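Protein yjcS (Bacillus subtilis, PDB 1Q8B) is of unknown function but probably has catalytic activity, being a small dimeric member of the antibiotic biosynthesis monooxygenase family. Local coordinates at residues A[12-17]-A[98-104]; A[41-45]-A[78-84]; A[48-54]-A[64-70]. Residues are numbered along the deposited sequence.

Overall arrangement
Contacts 1 and 3 lie in one four-stranded antiparallel sheet, contact 2 among the helices on one of its faces. Strands 13-22 and 62-69 are neighbours, so the two sheet contacts join directly: Trp69 N lies 2.7 Å from His14 O, a probable hydrogen bond. Contact 1 pairs the first strand with the last and is a surface contact; contact 3, a hairpin nearer the centre of the chain, combines backbone bonding, broken by one bulge, with aromatic packing. Contact 2 is partly buried and held by side chains, two histidines on one carboxylate. It meets contact 3 where His78 packs on Trp69, but stays about 7 Å from contact 1 at the nearest atoms.

Contact 1: residues A[12-17]-A[98-104]; sequences SMHYIT and LMKSNVN
This is an antiparallel strand pair at the edge of the sheet, where the outermost strand 93-103 pairs with the inner strand 13-22. Residues 13-17 and 98-103 are extended, and their axes approach to 4.7 Å with an angle of 159° between directions. The register sets Met13 against Val103, Tyr15 against Ser101 and Thr17 against Met99 as hydrogen-bonded pairs, with CA-CA distances of 5.1 to 5.5 Å. His14-Asn102 and Ile16-Lys100 are the non-hydrogen-bonded pairs between them, at 4.6 and 4.7 Å. Each hydrogen-bonded pair closes a ring of two bonds: Met13 N to Val103 O 2.7 Å and Val103 N to Met13 O 2.8 Å; Tyr15 N to Ser101 O 2.7 Å and Ser101 N to Tyr15 O 2.9 Å; Thr17 N to Met99 O 3.2 Å and Met99 N to Thr17 O 3.0 Å. On the face carrying Tyr15 (chi1 m) and Val103 (chi1 t), Tyr15 CD1 packs 3.6 Å from Val103 CG2. The other face carries His14, Ile16, Lys100 and Asn102. There the t rotamer of His14 brings its ring edge between Lys100 and Asn102, with CE1 3.0 Å from Lys100 NZ and CD2 3.0 Å from Asn102 OD1, while a water lies 3.2 Å from NE2. Ile16 CG1 lies 3.8 Å from Lys100 CG. Helix 72-78 covers this face, Val75 touching both His14 and Ile16. With strand order 2-3-1-4, the pairing of the first and fourth strands is characteristic of the ferredoxin-like fold of the dimeric alpha/beta-barrel proteins.

Contact 2: residues A[41-45]-A[78-84]; sequences ETNKE and HFTKKHT
One carboxylate oxygen takes two histidine hydrogen bonds: His78 ND1 donates to Glu45 OE1 at 2.8 Å, and His83 NE2 donates to the same Glu45 OE1 at 2.8 Å, both nearly linear. Glu45 (chi1 m, chi2 t) closes a type I turn, Thr42 to Glu45, at the C-terminal end of helix 28-42, and extends its acid toward residues 78-84. That segment leaves helix 72-78 at His78 and, with Lys81 at the N-cap position, starts helix 82-88. Thr84 OG1 donates to His78 O at 2.7 Å, tying the corner together. A water bridges outward, 2.4 Å from Glu41 OE1 and 2.9 Å from His83 ND1; Lys44 NZ makes a salt bridge to Glu41 OE2 at 2.8 Å. With His83 at chi1 p, Glu41 CB lies over its ring face, 3.7 Å from the centroid, a CH-pi contact, while Thr42 CG2 reaches His78 CE1 at 3.4 Å. Lys81 NZ bonds to Val95 O of the second subunit. These His-carboxylate hydrogen bonds join the end of helix 28-42 to the corner between helices 72-78 and 82-88. Two donors on one oxygen are consistent with an ionised Glu45; in this geometry His78 ND1 and His83 NE2 carry the protons.

Contact 3: residues A[48-54]-A[64-70]; sequences CITFHAY and MLWEIWE
Tyr54 turns its ring edge toward the face of the six-membered ring of Trp66 in a T-shaped pair, centroids 5.3 Å apart and planes at 70°, while Met64 CB covers a face of the Tyr54 ring, 3.9 Å from its centroid. The tyrosine takes chi1 p and the tryptophan m; His52 (chi1 t) completes the aromatic cluster obliquely, its CD2 4.0 Å from Trp66 CE3. The backbone carrying these rings is an antiparallel hairpin whose strands 50-54 and 64-69 run at 173°, axes 4.6 Å apart. Thr50-Ile68, His52-Trp66 and Tyr54-Met64 are its hydrogen-bonded pairs, Phe51-Glu67 and Ala53-Leu65 the non-hydrogen-bonded ones. The bonds include Ile68 N to Thr50 O 2.9 Å, Trp66 N to His52 O 3.0 Å and Met64 N to Tyr54 O 2.7 Å. At the other end the register slips by one. Ile49 N and Thr50 N both donate to Ile68 O, at 2.9 and 3.1 Å, a classic beta bulge made by helical backbone angles at Ile49 (-83/-49), so that Cys48 pairs with Trp69. The opposite face is mostly apolar: Ala53 CB meets Leu65 CD2 at 3.5 Å, Phe51 CD1 lies 4.1 Å from Trp69 CZ2, and Cys48 SG sits over the six-membered ring of Trp69, 4.6 Å from its centroid. Trp69 NE1 donates to Glu67 OE1 at 3.0 Å. On this face Phe51 packs against Thr42 of helix 28-42 and Trp69 against Val75 of helix 72-78, while strand 13-22 continues the sheet beyond strand 62-69.

Contact 1: residues A[12-17]-A[98-104]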
loop_
_atom_site.group_PDB
_atom_site.type_symbol
_atom_site.label_atom_id
_atom_site.label_comp_id
_atom_site.label_asym_id
_atom_site.label_seq_id
_atom_site.Cartn_x
_atom_site.Cartn_y
_atom_site.Cartn_z
ATOM N N SER A 12 -13.065 10.696 13.727
ATOM C CA SER A 12 -12.921 9.218 13.555
ATOM C C SER A 12 -11.480 8.806 13.247
ATOM O O SER A 12 -10.766 9.504 12.530
ATOM C CB SER A 12 -13.829 8.735 12.429
ATOM O OG SER A 12 -13.714 7.333 12.277
HETATM N N MSE A 13 -11.061 7.666 13.795
HETATM C CA MSE A 13 -9.707 7.147 13.585
HETATM C C MSE A 13 -9.731 5.626 13.472
HETATM O O MSE A 13 -10.603 4.960 14.040
HETATM C CB MSE A 13 -8.790 7.536 14.748
HETATM C CG MSE A 13 -8.680 9.027 14.997
HETATM SE SE MSE A 13 -7.710 9.419 16.640
HETATM C CE MSE A 13 -9.123 9.028 17.912
ATOM N N HIS A 14 -8.765 5.080 12.740
ATOM C CA HIS A 14 -8.672 3.644 12.556
ATOM C C HIS A 14 -7.499 3.123 13.365
ATOM O O HIS A 14 -6.338 3.396 13.042
ATOM C CB HIS A 14 -8.477 3.304 11.080
ATOM C CG HIS A 14 -8.638 1.849 10.773
ATOM N ND1 HIS A 14 -7.579 1.039 10.419
ATOM C CD2 HIS A 14 -9.736 1.056 10.764
ATOM C CE1 HIS A 14 -8.019 -0.189 10.201
ATOM N NE2 HIS A 14 -9.325 -0.205 10.403
ATOM N N TYR A 15 -7.822 2.377 14.420
ATOM C CA TYR A 15 -6.831 1.795 15.324
ATOM C C TYR A 15 -6.439 0.364 14.986
ATOM O O TYR A 15 -7.289 -0.473 14.662
ATOM C CB TYR A 15 -7.354 1.777 16.763
ATOM C CG TYR A 15 -7.210 3.060 17.545
ATOM C CD1 TYR A 15 -8.105 4.113 17.368
ATOM C CD2 TYR A 15 -6.216 3.187 18.521
ATOM C CE1 TYR A 15 -8.022 5.258 18.155
ATOM C CE2 TYR A 15 -6.122 4.327 19.310
ATOM C CZ TYR A 15 -7.026 5.355 19.125
ATOM O OH TYR A 15 -6.940 6.477 19.912
ATOM N N ILE A 16 -5.149 0.079 15.101
ATOM C CA ILE A 16 -4.660 -1.264 14.855
ATOM C C ILE A 16 -3.591 -1.661 15.859
ATOM O O ILE A 16 -2.658 -0.901 16.117
ATOM C CB ILE A 16 -4.046 -1.423 13.446
ATOM C CG1 ILE A 16 -5.131 -1.298 12.372
ATOM C CG2 ILE A 16 -3.373 -2.796 13.333
ATOM C CD1 ILE A 16 -4.613 -1.503 10.961
ATOM N N THR A 17 -3.754 -2.845 16.441
ATOM C CA THR A 17 -2.765 -3.397 17.357
ATOM C C THR A 17 -2.455 -4.748 16.746
ATOM O O THR A 17 -3.361 -5.539 16.482
ATOM C CB THR A 17 -3.307 -3.603 18.781
ATOM O OG1 THR A 17 -3.613 -2.331 19.353
ATOM C CG2 THR A 17 -2.260 -4.297 19.661
ATOM N N LEU A 98 -4.090 -9.809 14.871
ATOM C CA LEU A 98 -4.329 -8.400 14.641
ATOM C C LEU A 98 -5.763 -7.996 14.957
ATOM O O LEU A 98 -6.708 -8.711 14.636
ATOM C CB LEU A 98 -3.990 -8.064 13.182
ATOM C CG LEU A 98 -4.213 -6.637 12.675
ATOM C CD1 LEU A 98 -3.393 -6.419 11.417
ATOM C CD2 LEU A 98 -5.699 -6.393 12.407
HETATM N N MSE A 99 -5.918 -6.840 15.592
HETATM C CA MSE A 99 -7.238 -6.337 15.926
HETATM C C MSE A 99 -7.400 -4.891 15.465
HETATM O O MSE A 99 -6.634 -4.002 15.846
HETATM C CB MSE A 99 -7.485 -6.478 17.428
HETATM C CG MSE A 99 -7.581 -7.937 17.858
HETATM SE SE MSE A 99 -7.629 -8.218 19.769
HETATM C CE MSE A 99 -9.547 -8.042 20.034
ATOM N N LYS A 100 -8.407 -4.691 14.622
ATOM C CA LYS A 100 -8.736 -3.396 14.037
ATOM C C LYS A 100 -9.966 -2.809 14.716
ATOM O O LYS A 100 -10.827 -3.544 15.201
ATOM C CB LYS A 100 -9.037 -3.559 12.541
ATOM C CG LYS A 100 -7.829 -3.804 11.641
ATOM C CD LYS A 100 -8.268 -4.180 10.208
ATOM C CE LYS A 100 -7.193 -3.892 9.141
ATOM N NZ LYS A 100 -7.382 -2.545 8.501
ATOM N N SER A 101 -10.056 -1.483 14.733
ATOM C CA SER A 101 -11.199 -0.813 15.335
ATOM C C SER A 101 -11.323 0.633 14.889
ATOM O O SER A 101 -10.337 1.355 14.792
ATOM C CB SER A 101 -11.107 -0.860 16.863
ATOM O OG SER A 101 -12.212 -0.193 17.457
ATOM N N ASN A 102 -12.549 1.044 14.601
ATOM C CA ASN A 102 -12.805 2.413 14.206
ATOM C C ASN A 102 -13.291 3.093 15.471
ATOM O O ASN A 102 -14.246 2.642 16.098
ATOM C CB ASN A 102 -13.865 2.464 13.107
ATOM C CG ASN A 102 -13.351 1.931 11.784
ATOM O OD1 ASN A 102 -12.347 2.410 11.263
ATOM N ND2 ASN A 102 -14.034 0.935 11.236
ATOM N N VAL A 103 -12.604 4.163 15.852
ATOM C CA VAL A 103 -12.916 4.917 17.061
ATOM C C VAL A 103 -13.198 6.371 16.708
ATOM O O VAL A 103 -12.405 7.004 16.017
ATOM C CB VAL A 103 -11.721 4.873 18.047
ATOM C CG1 VAL A 103 -12.000 5.747 19.252
ATOM C CG2 VAL A 103 -11.449 3.437 18.468
ATOM N N ASN A 104 -14.313 6.912 17.188
ATOM C CA ASN A 104 -14.636 8.305 16.880
ATOM C C ASN A 104 -14.614 9.246 18.089
ATOM O O ASN A 104 -14.257 8.786 19.202
ATOM C CB ASN A 104 -15.995 8.380 16.174
ATOM C CG ASN A 104 -17.107 7.738 16.975
ATOM O OD1 ASN A 104 -18.132 7.338 16.419
ATOM N ND2 ASN A 104 -16.921 7.645 18.292
HETATM O O HOH W 1 -12.203 -1.475 9.743
HETATM O O HOH W 2 -7.609 -2.042 17.074
#

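Contact 2: residues A[41-45]-A[78-84]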
loop_
_atom_site.group_PDB
_atom_site.type_symbol
_atom_site.label_atom_id
_atom_site.label_comp_id
_atom_site.label_asym_id
_atom_site.label_seq_id
_atom_site.Cartn_x
_atom_site.Cartn_y
_atom_site.Cartn_z
ATOM N N GLU A 41 9.805 6.461 8.893
ATOM C CA GLU A 41 9.227 6.842 7.613
ATOM C C GLU A 41 7.697 6.791 7.566
ATOM O O GLU A 41 7.075 7.656 6.947
ATOM C CB GLU A 41 9.817 5.978 6.485
ATOM C CG GLU A 41 11.258 6.335 6.124
ATOM C CD GLU A 41 11.436 7.829 5.849
ATOM O OE1 GLU A 41 10.915 8.322 4.822
ATOM O OE2 GLU A 41 12.092 8.514 6.674
ATOM N N THR A 42 7.078 5.807 8.220
ATOM C CA THR A 42 5.617 5.733 8.168
ATOM C C THR A 42 4.953 6.832 9.003
ATOM O O THR A 42 3.821 7.226 8.718
ATOM C CB THR A 42 5.057 4.315 8.574
ATOM O OG1 THR A 42 4.839 4.252 9.979
ATOM C CG2 THR A 42 6.018 3.224 8.187
ATOM N N ASN A 43 5.643 7.346 10.020
ATOM C CA ASN A 43 5.065 8.428 10.816
ATOM C C ASN A 43 4.991 9.707 9.989
ATOM O O ASN A 43 4.286 10.646 10.342
ATOM C CB ASN A 43 5.876 8.684 12.087
ATOM C CG ASN A 43 5.428 7.812 13.249
ATOM O OD1 ASN A 43 6.082 6.829 13.592
ATOM N ND2 ASN A 43 4.297 8.162 13.850
ATOM N N LYS A 44 5.722 9.734 8.882
ATOM C CA LYS A 44 5.719 10.891 7.996
ATOM C C LYS A 44 4.619 10.771 6.944
ATOM O O LYS A 44 4.325 11.743 6.248
ATOM C CB LYS A 44 7.062 11.034 7.281
ATOM C CG LYS A 44 8.253 11.315 8.177
ATOM C CD LYS A 44 9.522 11.286 7.337
ATOM C CE LYS A 44 10.779 11.418 8.166
ATOM N NZ LYS A 44 11.984 11.221 7.301
ATOM N N GLU A 45 4.030 9.582 6.807
ATOM C CA GLU A 45 2.958 9.397 5.835
ATOM C C GLU A 45 1.818 10.296 6.272
ATOM O O GLU A 45 1.536 10.419 7.466
ATOM C CB GLU A 45 2.471 7.950 5.805
ATOM C CG GLU A 45 3.537 6.931 5.452
ATOM C CD GLU A 45 2.991 5.511 5.415
ATOM O OE1 GLU A 45 3.804 4.560 5.434
ATOM O OE2 GLU A 45 1.752 5.347 5.363
ATOM N N HIS A 78 -0.324 2.832 2.963
ATOM C CA HIS A 78 0.892 2.503 3.693
ATOM C C HIS A 78 1.635 1.327 3.055
ATOM O O HIS A 78 2.862 1.352 2.938
ATOM C CB HIS A 78 0.534 2.152 5.141
ATOM C CG HIS A 78 1.632 1.471 5.904
ATOM N ND1 HIS A 78 2.868 2.045 6.113
ATOM C CD2 HIS A 78 1.662 0.276 6.539
ATOM C CE1 HIS A 78 3.611 1.234 6.845
ATOM N NE2 HIS A 78 2.903 0.153 7.118
ATOM N N PHE A 79 0.897 0.298 2.648
ATOM C CA PHE A 79 1.532 -0.871 2.059
ATOM C C PHE A 79 1.969 -0.710 0.614
ATOM O O PHE A 79 2.524 -1.643 0.037
ATOM C CB PHE A 79 0.637 -2.104 2.202
ATOM C CG PHE A 79 0.482 -2.559 3.615
ATOM C CD1 PHE A 79 -0.658 -2.244 4.340
ATOM C CD2 PHE A 79 1.512 -3.244 4.250
ATOM C CE1 PHE A 79 -0.770 -2.601 5.684
ATOM C CE2 PHE A 79 1.410 -3.606 5.598
ATOM C CZ PHE A 79 0.267 -3.281 6.311
ATOM N N THR A 80 1.723 0.461 0.027
ATOM C CA THR A 80 2.158 0.711 -1.343
ATOM C C THR A 80 3.462 1.508 -1.297
ATOM O O THR A 80 4.193 1.576 -2.282
ATOM C CB THR A 80 1.125 1.517 -2.151
ATOM O OG1 THR A 80 1.093 2.868 -1.677
ATOM C CG2 THR A 80 -0.256 0.899 -2.026
ATOM N N LYS A 81 3.748 2.108 -0.144
ATOM C CA LYS A 81 4.962 2.899 0.034
ATOM C C LYS A 81 6.186 2.008 -0.112
ATOM O O LYS A 81 6.177 0.858 0.327
ATOM C CB LYS A 81 4.985 3.535 1.423
ATOM C CG LYS A 81 3.768 4.371 1.760
ATOM C CD LYS A 81 3.642 5.560 0.843
ATOM C CE LYS A 81 2.549 6.481 1.334
ATOM N NZ LYS A 81 2.368 7.647 0.422
ATOM N N LYS A 82 7.242 2.540 -0.717
ATOM C CA LYS A 82 8.461 1.772 -0.911
ATOM C C LYS A 82 9.151 1.423 0.407
ATOM O O LYS A 82 9.733 0.350 0.529
ATOM C CB LYS A 82 9.444 2.533 -1.800
ATOM C CG LYS A 82 10.766 1.799 -1.966
ATOM C CD LYS A 82 11.831 2.631 -2.661
ATOM C CE LYS A 82 13.115 1.821 -2.803
ATOM N NZ LYS A 82 12.839 0.556 -3.562
ATOM N N HIS A 83 9.098 2.323 1.390
ATOM C CA HIS A 83 9.745 2.045 2.671
ATOM C C HIS A 83 9.079 0.871 3.377
ATOM O O HIS A 83 9.719 0.147 4.141
ATOM C CB HIS A 83 9.771 3.287 3.588
ATOM C CG HIS A 83 8.428 3.904 3.846
ATOM N ND1 HIS A 83 8.079 5.148 3.364
ATOM C CD2 HIS A 83 7.369 3.473 4.571
ATOM C CE1 HIS A 83 6.863 5.456 3.780
ATOM N NE2 HIS A 83 6.411 4.456 4.515
ATOM N N THR A 84 7.796 0.672 3.105
ATOM C CA THR A 84 7.073 -0.439 3.699
ATOM C C THR A 84 7.440 -1.717 2.954
ATOM O O THR A 84 7.814 -2.715 3.565
ATOM C CB THR A 84 5.564 -0.224 3.606
ATOM O OG1 THR A 84 5.218 0.989 4.283
ATOM C CG2 THR A 84 4.826 -1.379 4.248
HETATM O O HOH W 3 10.141 7.072 2.896
#

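Contact 3: residues A[48-54]-A[64-70]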
loop_
_atom_site.group_PDB
_atom_site.type_symbol
_atom_site.label_atom_id
_atom_site.label_comp_id
_atom_site.label_asym_id
_atom_site.label_seq_id
_atom_site.Cartn_x
_atom_site.Cartn_y
_atom_site.Cartn_z
ATOM N N CYS A 48 -0.979 8.739 8.521
ATOM C CA CYS A 48 -0.578 8.107 9.776
ATOM C C CYS A 48 -0.643 9.030 10.994
ATOM O O CYS A 48 0.056 10.036 11.053
ATOM C CB CYS A 48 0.844 7.556 9.648
ATOM S SG CYS A 48 1.430 6.675 11.112
ATOM N N ILE A 49 -1.492 8.690 11.959
ATOM C CA ILE A 49 -1.598 9.481 13.181
ATOM C C ILE A 49 -0.460 9.005 14.088
ATOM O O ILE A 49 0.283 9.816 14.629
ATOM C CB ILE A 49 -2.974 9.282 13.874
ATOM C CG1 ILE A 49 -4.073 9.930 13.035
ATOM C CG2 ILE A 49 -2.964 9.901 15.262
ATOM C CD1 ILE A 49 -5.480 9.641 13.527
ATOM N N THR A 50 -0.319 7.692 14.252
ATOM C CA THR A 50 0.774 7.147 15.050
ATOM C C THR A 50 1.155 5.741 14.578
ATOM O O THR A 50 0.326 4.994 14.063
ATOM C CB THR A 50 0.440 7.074 16.582
ATOM O OG1 THR A 50 -0.569 6.088 16.815
ATOM C CG2 THR A 50 -0.048 8.404 17.099
ATOM N N PHE A 51 2.427 5.406 14.738
ATOM C CA PHE A 51 2.942 4.096 14.378
ATOM C C PHE A 51 4.146 3.873 15.275
ATOM O O PHE A 51 5.080 4.675 15.276
ATOM C CB PHE A 51 3.391 4.046 12.915
ATOM C CG PHE A 51 3.798 2.664 12.449
ATOM C CD1 PHE A 51 2.890 1.836 11.795
ATOM C CD2 PHE A 51 5.090 2.189 12.677
ATOM C CE1 PHE A 51 3.262 0.554 11.371
ATOM C CE2 PHE A 51 5.472 0.908 12.259
ATOM C CZ PHE A 51 4.557 0.089 11.603
ATOM N N HIS A 52 4.122 2.796 16.047
ATOM C CA HIS A 52 5.227 2.497 16.945
ATOM C C HIS A 52 5.446 0.995 17.005
ATOM O O HIS A 52 4.497 0.222 17.126
ATOM C CB HIS A 52 4.926 3.050 18.345
ATOM C CG HIS A 52 6.060 2.912 19.315
ATOM N ND1 HIS A 52 7.315 3.427 19.073
ATOM C CD2 HIS A 52 6.120 2.331 20.539
ATOM C CE1 HIS A 52 8.100 3.170 20.105
ATOM N NE2 HIS A 52 7.400 2.506 21.007
ATOM N N ALA A 53 6.703 0.588 16.909
ATOM C CA ALA A 53 7.056 -0.822 16.945
ATOM C C ALA A 53 8.023 -1.083 18.097
ATOM O O ALA A 53 8.897 -0.260 18.373
ATOM C CB ALA A 53 7.701 -1.229 15.621
ATOM N N TYR A 54 7.856 -2.217 18.777
ATOM C CA TYR A 54 8.745 -2.564 19.872
ATOM C C TYR A 54 8.742 -4.075 20.060
ATOM O O TYR A 54 7.748 -4.749 19.786
ATOM C CB TYR A 54 8.332 -1.831 21.156
ATOM C CG TYR A 54 7.166 -2.432 21.890
ATOM C CD1 TYR A 54 7.348 -3.490 22.783
ATOM C CD2 TYR A 54 5.880 -1.936 21.703
ATOM C CE1 TYR A 54 6.269 -4.042 23.482
ATOM C CE2 TYR A 54 4.800 -2.472 22.389
ATOM C CZ TYR A 54 4.997 -3.527 23.278
ATOM O OH TYR A 54 3.919 -4.060 23.948
HETATM N N MSE A 64 5.678 -6.069 18.564
HETATM C CA MSE A 64 4.350 -5.503 18.716
HETATM C C MSE A 64 4.199 -4.183 17.969
HETATM O O MSE A 64 5.130 -3.375 17.941
HETATM C CB MSE A 64 4.049 -5.283 20.192
HETATM C CG MSE A 64 2.603 -4.924 20.472
HETATM SE SE MSE A 64 1.353 -6.420 20.405
HETATM C CE MSE A 64 2.332 -7.676 21.506
ATOM N N LEU A 65 3.026 -3.968 17.367
ATOM C CA LEU A 65 2.758 -2.731 16.634
ATOM C C LEU A 65 1.525 -2.004 17.165
ATOM O O LEU A 65 0.464 -2.598 17.342
ATOM C CB LEU A 65 2.552 -3.012 15.135
ATOM C CG LEU A 65 3.639 -3.720 14.308
ATOM C CD1 LEU A 65 3.133 -3.894 12.873
ATOM C CD2 LEU A 65 4.942 -2.914 14.319
ATOM N N TRP A 66 1.691 -0.712 17.429
ATOM C CA TRP A 66 0.609 0.152 17.902
ATOM C C TRP A 66 0.402 1.119 16.752
ATOM O O TRP A 66 1.327 1.854 16.403
ATOM C CB TRP A 66 1.028 0.949 19.144
ATOM C CG TRP A 66 1.186 0.138 20.401
ATOM C CD1 TRP A 66 0.727 -1.129 20.627
ATOM C CD2 TRP A 66 1.791 0.571 21.630
ATOM N NE1 TRP A 66 1.004 -1.508 21.918
ATOM C CE2 TRP A 66 1.658 -0.487 22.558
ATOM C CE3 TRP A 66 2.431 1.748 22.037
ATOM C CZ2 TRP A 66 2.144 -0.404 23.873
ATOM C CZ3 TRP A 66 2.914 1.832 23.350
ATOM C CH2 TRP A 66 2.766 0.760 24.248
ATOM N N GLU A 67 -0.792 1.135 16.167
ATOM C CA GLU A 67 -1.045 2.014 15.028
ATOM C C GLU A 67 -2.372 2.757 15.086
ATOM O O GLU A 67 -3.379 2.209 15.530
ATOM C CB GLU A 67 -1.022 1.202 13.728
ATOM C CG GLU A 67 0.223 0.351 13.502
ATOM C CD GLU A 67 0.070 -0.609 12.326
ATOM O OE1 GLU A 67 -0.821 -0.395 11.475
ATOM O OE2 GLU A 67 0.850 -1.578 12.242
ATOM N N ILE A 68 -2.357 4.009 14.635
ATOM C CA ILE A 68 -3.567 4.826 14.547
ATOM C C ILE A 68 -3.523 5.487 13.161
ATOM O O ILE A 68 -2.531 6.119 12.798
ATOM C CB ILE A 68 -3.635 5.939 15.621
ATOM C CG1 ILE A 68 -3.586 5.340 17.027
ATOM C CG2 ILE A 68 -4.945 6.708 15.479
ATOM C CD1 ILE A 68 -3.699 6.387 18.120
ATOM N N TRP A 69 -4.587 5.328 12.382
ATOM C CA TRP A 69 -4.633 5.907 11.043
ATOM C C TRP A 69 -5.849 6.808 10.866
ATOM O O TRP A 69 -6.834 6.681 11.595
ATOM C CB TRP A 69 -4.688 4.806 9.980
ATOM C CG TRP A 69 -3.625 3.767 10.108
ATOM C CD1 TRP A 69 -3.682 2.620 10.851
ATOM C CD2 TRP A 69 -2.344 3.767 9.465
ATOM N NE1 TRP A 69 -2.518 1.905 10.706
ATOM C CE2 TRP A 69 -1.679 2.584 9.861
ATOM C CE3 TRP A 69 -1.694 4.651 8.589
ATOM C CZ2 TRP A 69 -0.393 2.260 9.412
ATOM C CZ3 TRP A 69 -0.415 4.327 8.145
ATOM C CH2 TRP A 69 0.220 3.141 8.558
ATOM N N GLU A 70 -5.774 7.711 9.890
ATOM C CA GLU A 70 -6.876 8.619 9.593
ATOM C C GLU A 70 -8.086 7.813 9.147
ATOM O O GLU A 70 -9.225 8.212 9.373
ATOM C CB GLU A 70 -6.482 9.578 8.475
ATOM C CG GLU A 70 -5.422 10.582 8.864
ATOM C CD GLU A 70 -5.964 11.684 9.754
ATOM O OE1 GLU A 70 -7.193 11.707 10.008
ATOM O OE2 GLU A 70 -5.159 12.534 10.193
#